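PDB 6FDF: tRNA (cytosine(38)-C(5))-methyltransferase, which methylates C5 of cytosine 38 in the anticodon loop of tRNA(Asp), and more weakly of tRNA(Glu), with S-adenosyl-L-methionine as methyl donor. Local coordinates for residues Asn149-Ile154 with Gly179-Asp184; Asp230-Asp235 with Ala253-Gln258. All coordinates share one frame; numbering follows the deposited sequence.

Contact 1. Residues Asn149-Ile154 with Gly179-Asp184; sequences NLIEGI and GEWSID
Trp181 lies against Asn149 and Ile151, fastening an irregular segment to strand 148-155, the edge strand of the seven-stranded mixed sheet of the class I methyltransferase fold. The segment 179-184 runs only 19° off the direction of Asn149-Gly153, yet no backbone hydrogen bond joins the two, so side chains carry the contact.

The polar part is one bond. Trp181 NE1 donates to Asn149 OD1 over 2.9 Å, almost straight at 173°, with the oxygen in the indole plane. Seen from the amide, however, the donor stands well above the carbonyl plane, and amide and ring are turned 75° apart. The Asn149 amide also gives ND2 to Phe177 O, a second bond that helps fix its rotation; a short side chain with both donor and acceptor suits this place.

The apolar part centres on Ile151, whose branches spread over one indole face. CD1 makes a CH-pi contact, 3.6 Å from the centroid of the six-membered ring, while CG2 sits over the pyrrole side, 3.4 Å from NE1. The tryptophan thus offers Ile151 a broad flat face and still keeps an N-H for the asparagine. Arg174 adds a cation-pi contact, and Leu328 of helix 318-328 also touches the ring.

Further along, Ile183 packs where the strand has Gly153: a side chain there would run into its CG2. Glycine leaves room for that methyl, which rests 3.8 Å from Glu152 O.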
loop_
_atom_site.group_PDB
_atom_site.type_symbol
_atom_site.label_atom_id
_atom_site.label_comp_id
_atom_site.label_asym_id
_atom_site.label_seq_id
_atom_site.Cartn_x
_atom_site.Cartn_y
_atom_site.Cartn_z
ATOM N N ASN A 149 -15.026 6.894 -16.843
ATOM C CA ASN A 149 -15.829 7.290 -15.692
ATOM C C ASN A 149 -14.969 7.054 -14.455
ATOM O O ASN A 149 -14.652 5.905 -14.131
ATOM C CB ASN A 149 -17.125 6.479 -15.643
ATOM C CG ASN A 149 -18.100 6.975 -14.592
ATOM O OD1 ASN A 149 -17.706 7.331 -13.480
ATOM N ND2 ASN A 149 -19.391 6.978 -14.931
ATOM N N LEU A 150 -14.547 8.135 -13.802
ATOM C CA LEU A 150 -13.638 8.070 -12.661
ATOM C C LEU A 150 -14.381 8.385 -11.368
ATOM O O LEU A 150 -15.065 9.410 -11.273
ATOM C CB LEU A 150 -12.470 9.045 -12.836
ATOM C CG LEU A 150 -11.492 9.182 -11.662
ATOM C CD1 LEU A 150 -10.640 7.934 -11.499
ATOM C CD2 LEU A 150 -10.605 10.415 -11.835
ATOM N N ILE A 151 -14.244 7.505 -10.375
ATOM C CA ILE A 151 -14.661 7.814 -9.010
ATOM C C ILE A 151 -13.429 7.760 -8.117
ATOM O O ILE A 151 -12.455 7.064 -8.418
ATOM C CB ILE A 151 -15.760 6.862 -8.494
ATOM C CG1 ILE A 151 -15.264 5.414 -8.484
ATOM C CG2 ILE A 151 -17.015 7.006 -9.343
ATOM C CD1 ILE A 151 -16.193 4.468 -7.727
ATOM N N GLU A 152 -13.457 8.534 -7.034
ATOM C CA GLU A 152 -12.298 8.608 -6.154
ATOM C C GLU A 152 -12.749 8.823 -4.718
ATOM O O GLU A 152 -13.864 9.282 -4.456
ATOM C CB GLU A 152 -11.318 9.707 -6.594
ATOM C CG GLU A 152 -11.897 11.104 -6.637
ATOM C CD GLU A 152 -10.922 12.108 -7.227
ATOM O OE1 GLU A 152 -10.934 12.297 -8.463
ATOM O OE2 GLU A 152 -10.145 12.706 -6.454
ATOM N N GLY A 153 -11.859 8.493 -3.786
ATOM C CA GLY A 153 -12.146 8.705 -2.377
ATOM C C GLY A 153 -10.939 8.378 -1.527
ATOM O O GLY A 153 -9.944 7.823 -2.001
ATOM N N ILE A 154 -11.043 8.748 -0.249
ATOM C CA ILE A 154 -10.029 8.448 0.756
ATOM C C ILE A 154 -10.572 7.359 1.669
ATOM O O ILE A 154 -11.686 7.479 2.195
ATOM C CB ILE A 154 -9.653 9.699 1.571
ATOM C CG1 ILE A 154 -9.332 10.872 0.647
ATOM C CG2 ILE A 154 -8.492 9.403 2.517
ATOM C CD1 ILE A 154 -8.056 10.707 -0.117
ATOM N N GLY A 179 -23.327 4.196 -16.184
ATOM C CA GLY A 179 -24.209 3.855 -15.088
ATOM C C GLY A 179 -23.904 4.642 -13.832
ATOM O O GLY A 179 -23.281 5.706 -13.861
ATOM N N GLU A 180 -24.344 4.094 -12.703
ATOM C CA GLU A 180 -24.213 4.750 -11.411
ATOM C C GLU A 180 -23.352 3.891 -10.499
ATOM O O GLU A 180 -23.578 2.683 -10.380
ATOM C CB GLU A 180 -25.585 4.996 -10.774
ATOM C CG GLU A 180 -26.477 5.942 -11.567
ATOM C CD GLU A 180 -26.033 7.392 -11.475
ATOM O OE1 GLU A 180 -25.413 7.763 -10.456
ATOM O OE2 GLU A 180 -26.311 8.160 -12.422
ATOM N N TRP A 181 -22.355 4.511 -9.875
ATOM C CA TRP A 181 -21.541 3.833 -8.878
ATOM C C TRP A 181 -20.925 4.880 -7.966
ATOM O O TRP A 181 -20.915 6.075 -8.274
ATOM C CB TRP A 181 -20.451 2.941 -9.501
ATOM C CG TRP A 181 -19.412 3.625 -10.363
ATOM C CD1 TRP A 181 -19.556 4.771 -11.094
ATOM C CD2 TRP A 181 -18.068 3.176 -10.585
ATOM N NE1 TRP A 181 -18.380 5.066 -11.752
ATOM C CE2 TRP A 181 -17.453 4.101 -11.455
ATOM C CE3 TRP A 181 -17.324 2.084 -10.126
ATOM C CZ2 TRP A 181 -16.130 3.965 -11.877
ATOM C CZ3 TRP A 181 -16.014 1.949 -10.544
ATOM C CH2 TRP A 181 -15.428 2.885 -11.413
ATOM N N SER A 182 -20.426 4.410 -6.829
ATOM C CA SER A 182 -19.864 5.283 -5.814
ATOM C C SER A 182 -18.793 4.511 -5.065
ATOM O O SER A 182 -18.930 3.305 -4.844
ATOM C CB SER A 182 -20.941 5.776 -4.838
ATOM O OG SER A 182 -20.354 6.424 -3.724
ATOM N N ILE A 183 -17.738 5.220 -4.666
ATOM C CA ILE A 183 -16.676 4.602 -3.879
ATOM C C ILE A 183 -17.235 4.000 -2.596
ATOM O O ILE A 183 -16.708 3.005 -2.085
ATOM C CB ILE A 183 -15.562 5.634 -3.603
ATOM C CG1 ILE A 183 -14.281 4.936 -3.150
ATOM C CG2 ILE A 183 -16.017 6.686 -2.600
ATOM C CD1 ILE A 183 -13.368 4.560 -4.296
ATOM N N ASP A 184 -18.326 4.564 -2.074
ATOM C CA ASP A 184 -18.882 4.088 -0.815
ATOM C C ASP A 184 -19.535 2.719 -0.939
ATOM O O ASP A 184 -19.832 2.102 0.090
ATOM C CB ASP A 184 -19.891 5.103 -0.280
ATOM C CG ASP A 184 -19.244 6.419 0.104
ATOM O OD1 ASP A 184 -18.137 6.393 0.681
ATOM O OD2 ASP A 184 -19.844 7.479 -0.167
#

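Contact 2. Residues Asp230-Asp235 with Ala253-Gln258; sequences DIVKPD and AGSILQ. With GOL (glycerol), chain F.
Ser255 OG gives a short 2.6 Å bond to Asp230 OD2, on the anti lone pair of that oxygen; the same hydroxyl accepts from Cys240 N, so a small residue that can both give and take fits this buried place. Beside it a glycerol, probably from the crystallisation liquor, bridges the chains: its O1 accepts from Asp230 N and donates to Gly254 O at 2.7 Å, while O3 accepts from Gly254 N. At the backbone angles of Gly254 (phi 143°, psi 154°) a side chain would be jammed against the preceding carbonyl oxygen.

Beyond this the chains form a parallel beta ladder, Ile231 opposite Ile256 and Val232 opposite Leu257, at one edge of a small three-stranded mixed sheet completed by strand 278-279. Ile256 N reaches Asp230 O, Val232 N reaches Ile256 O, and Gln258 N reaches Val232 O at 2.9 Å.

On one face the isoleucines meet CG1 to CG1 at 4.1 Å, joined by Leu278; on the other, Leu257 CD1 lies 4.2 Å from Val232 CG2. Pro234 has no N-H to continue the ladder to Gln258 O; its CD lies 3.7 Å from that oxygen and 4.0 Å from Leu257 CD1. The Lys233 chain runs beside Gln258, whose OE1 is bonded to Thr265 OG1.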
loop_
_atom_site.group_PDB
_atom_site.type_symbol
_atom_site.label_atom_id
_atom_site.label_comp_id
_atom_site.label_asym_id
_atom_site.label_seq_id
_atom_site.Cartn_x
_atom_site.Cartn_y
_atom_site.Cartn_z
ATOM N N ASP A 230 4.117 6.632 19.864
ATOM C CA ASP A 230 2.756 6.198 20.156
ATOM C C ASP A 230 2.817 4.746 20.612
ATOM O O ASP A 230 3.248 3.872 19.852
ATOM C CB ASP A 230 1.855 6.337 18.929
ATOM C CG ASP A 230 0.437 5.856 19.190
ATOM O OD1 ASP A 230 -0.286 6.527 19.953
ATOM O OD2 ASP A 230 0.044 4.806 18.634
ATOM N N ILE A 231 2.401 4.492 21.854
ATOM C CA ILE A 231 2.488 3.165 22.451
ATOM C C ILE A 231 1.107 2.528 22.423
ATOM O O ILE A 231 0.130 3.127 22.890
ATOM C CB ILE A 231 3.031 3.236 23.888
ATOM C CG1 ILE A 231 4.440 3.838 23.899
ATOM C CG2 ILE A 231 3.029 1.852 24.530
ATOM C CD1 ILE A 231 4.973 4.119 25.289
ATOM N N VAL A 232 1.031 1.298 21.913
ATOM C CA VAL A 232 -0.214 0.542 21.904
ATOM C C VAL A 232 0.003 -0.764 22.660
ATOM O O VAL A 232 1.132 -1.199 22.897
ATOM C CB VAL A 232 -0.731 0.265 20.474
ATOM C CG1 VAL A 232 -0.954 1.572 19.708
ATOM C CG2 VAL A 232 0.224 -0.654 19.711
ATOM N N LYS A 233 -1.105 -1.375 23.063
ATOM C CA LYS A 233 -1.112 -2.641 23.774
ATOM C C LYS A 233 -1.856 -3.683 22.947
ATOM O O LYS A 233 -2.527 -3.339 21.966
ATOM C CB LYS A 233 -1.762 -2.475 25.158
ATOM C CG LYS A 233 -0.873 -1.720 26.147
ATOM C CD LYS A 233 -1.585 -1.402 27.466
ATOM C CE LYS A 233 -2.026 0.055 27.498
ATOM N NZ LYS A 233 -2.392 0.522 28.863
ATOM N N PRO A 234 -1.700 -4.974 23.264
ATOM C CA PRO A 234 -2.419 -6.004 22.494
ATOM C C PRO A 234 -3.916 -5.768 22.388
ATOM O O PRO A 234 -4.517 -6.141 21.375
ATOM C CB PRO A 234 -2.102 -7.294 23.264
ATOM C CG PRO A 234 -0.763 -7.029 23.866
ATOM C CD PRO A 234 -0.772 -5.573 24.244
ATOM N N ASP A 235 -4.540 -5.158 23.393
ATOM C CA ASP A 235 -5.975 -4.916 23.330
ATOM C C ASP A 235 -6.341 -3.639 22.584
ATOM O O ASP A 235 -7.531 -3.317 22.504
ATOM C CB ASP A 235 -6.573 -4.881 24.742
ATOM C CG ASP A 235 -6.122 -3.673 25.542
ATOM O OD1 ASP A 235 -5.055 -3.107 25.226
ATOM O OD2 ASP A 235 -6.834 -3.292 26.496
ATOM N N ALA A 253 6.354 7.408 12.319
ATOM C CA ALA A 253 6.825 6.270 11.543
ATOM C C ALA A 253 6.127 4.966 11.898
ATOM O O ALA A 253 6.315 3.970 11.188
ATOM C CB ALA A 253 8.342 6.093 11.711
ATOM N N GLY A 254 5.334 4.944 12.962
ATOM C CA GLY A 254 4.615 3.747 13.363
ATOM C C GLY A 254 4.593 3.663 14.876
ATOM O O GLY A 254 5.450 4.215 15.571
ATOM N N SER A 255 3.575 2.978 15.403
ATOM C CA SER A 255 3.475 2.761 16.839
ATOM C C SER A 255 4.412 1.640 17.280
ATOM O O SER A 255 4.907 0.856 16.469
ATOM C CB SER A 255 2.043 2.396 17.227
ATOM O OG SER A 255 1.117 3.363 16.766
ATOM N N ILE A 256 4.647 1.573 18.588
ATOM C CA ILE A 256 5.391 0.476 19.189
ATOM C C ILE A 256 4.486 -0.204 20.210
ATOM O O ILE A 256 3.462 0.341 20.628
ATOM C CB ILE A 256 6.714 0.931 19.839
ATOM C CG1 ILE A 256 6.483 2.080 20.821
ATOM C CG2 ILE A 256 7.715 1.362 18.752
ATOM C CD1 ILE A 256 7.706 2.441 21.640
ATOM N N LEU A 257 4.891 -1.402 20.621
ATOM C CA LEU A 257 4.055 -2.314 21.400
ATOM C C LEU A 257 4.577 -2.437 22.825
ATOM O O LEU A 257 5.734 -2.822 23.034
ATOM C CB LEU A 257 4.010 -3.697 20.746
ATOM C CG LEU A 257 3.091 -4.705 21.443
ATOM C CD1 LEU A 257 1.636 -4.329 21.248
ATOM C CD2 LEU A 257 3.367 -6.114 20.933
ATOM N N GLN A 258 3.716 -2.138 23.797
ATOM C CA GLN A 258 3.999 -2.412 25.202
ATOM C C GLN A 258 3.651 -3.863 25.508
ATOM O O GLN A 258 2.491 -4.267 25.374
ATOM C CB GLN A 258 3.196 -1.482 26.106
ATOM C CG GLN A 258 3.225 -1.878 27.580
ATOM C CD GLN A 258 2.334 -0.997 28.443
ATOM O OE1 GLN A 258 2.095 0.167 28.127
ATOM N NE2 GLN A 258 1.843 -1.553 29.545
HETATM C C1 GOL F . 5.448 7.615 16.760
HETATM O O1 GOL F . 5.229 6.332 17.290
HETATM C C2 GOL F . 4.068 8.250 16.450
HETATM O O2 GOL F . 4.181 9.500 15.850
HETATM C C3 GOL F . 3.348 7.240 15.544
HETATM O O3 GOL F . 4.044 7.183 14.338
#

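How the contacts relate
Contact 1 is a surface contact and contact 2 is partly buried, most of its touching residues being enclosed. They hold different elements: contact 1 lays a loop segment on the edge strand of the large sheet, whereas contact 2 joins two strands of the separate small one. Their centres are 34 Å apart and their nearest atoms about 18 Å, so neither touches the other; along the chain contact 1 closes before contact 2 opens. Chemistry follows place. Without backbone pairing, contact 1 depends on an aromatic face and one side-chain bond; contact 2 rests on backbone bonds, with aliphatic side chains on both faces and a polar pair at one end.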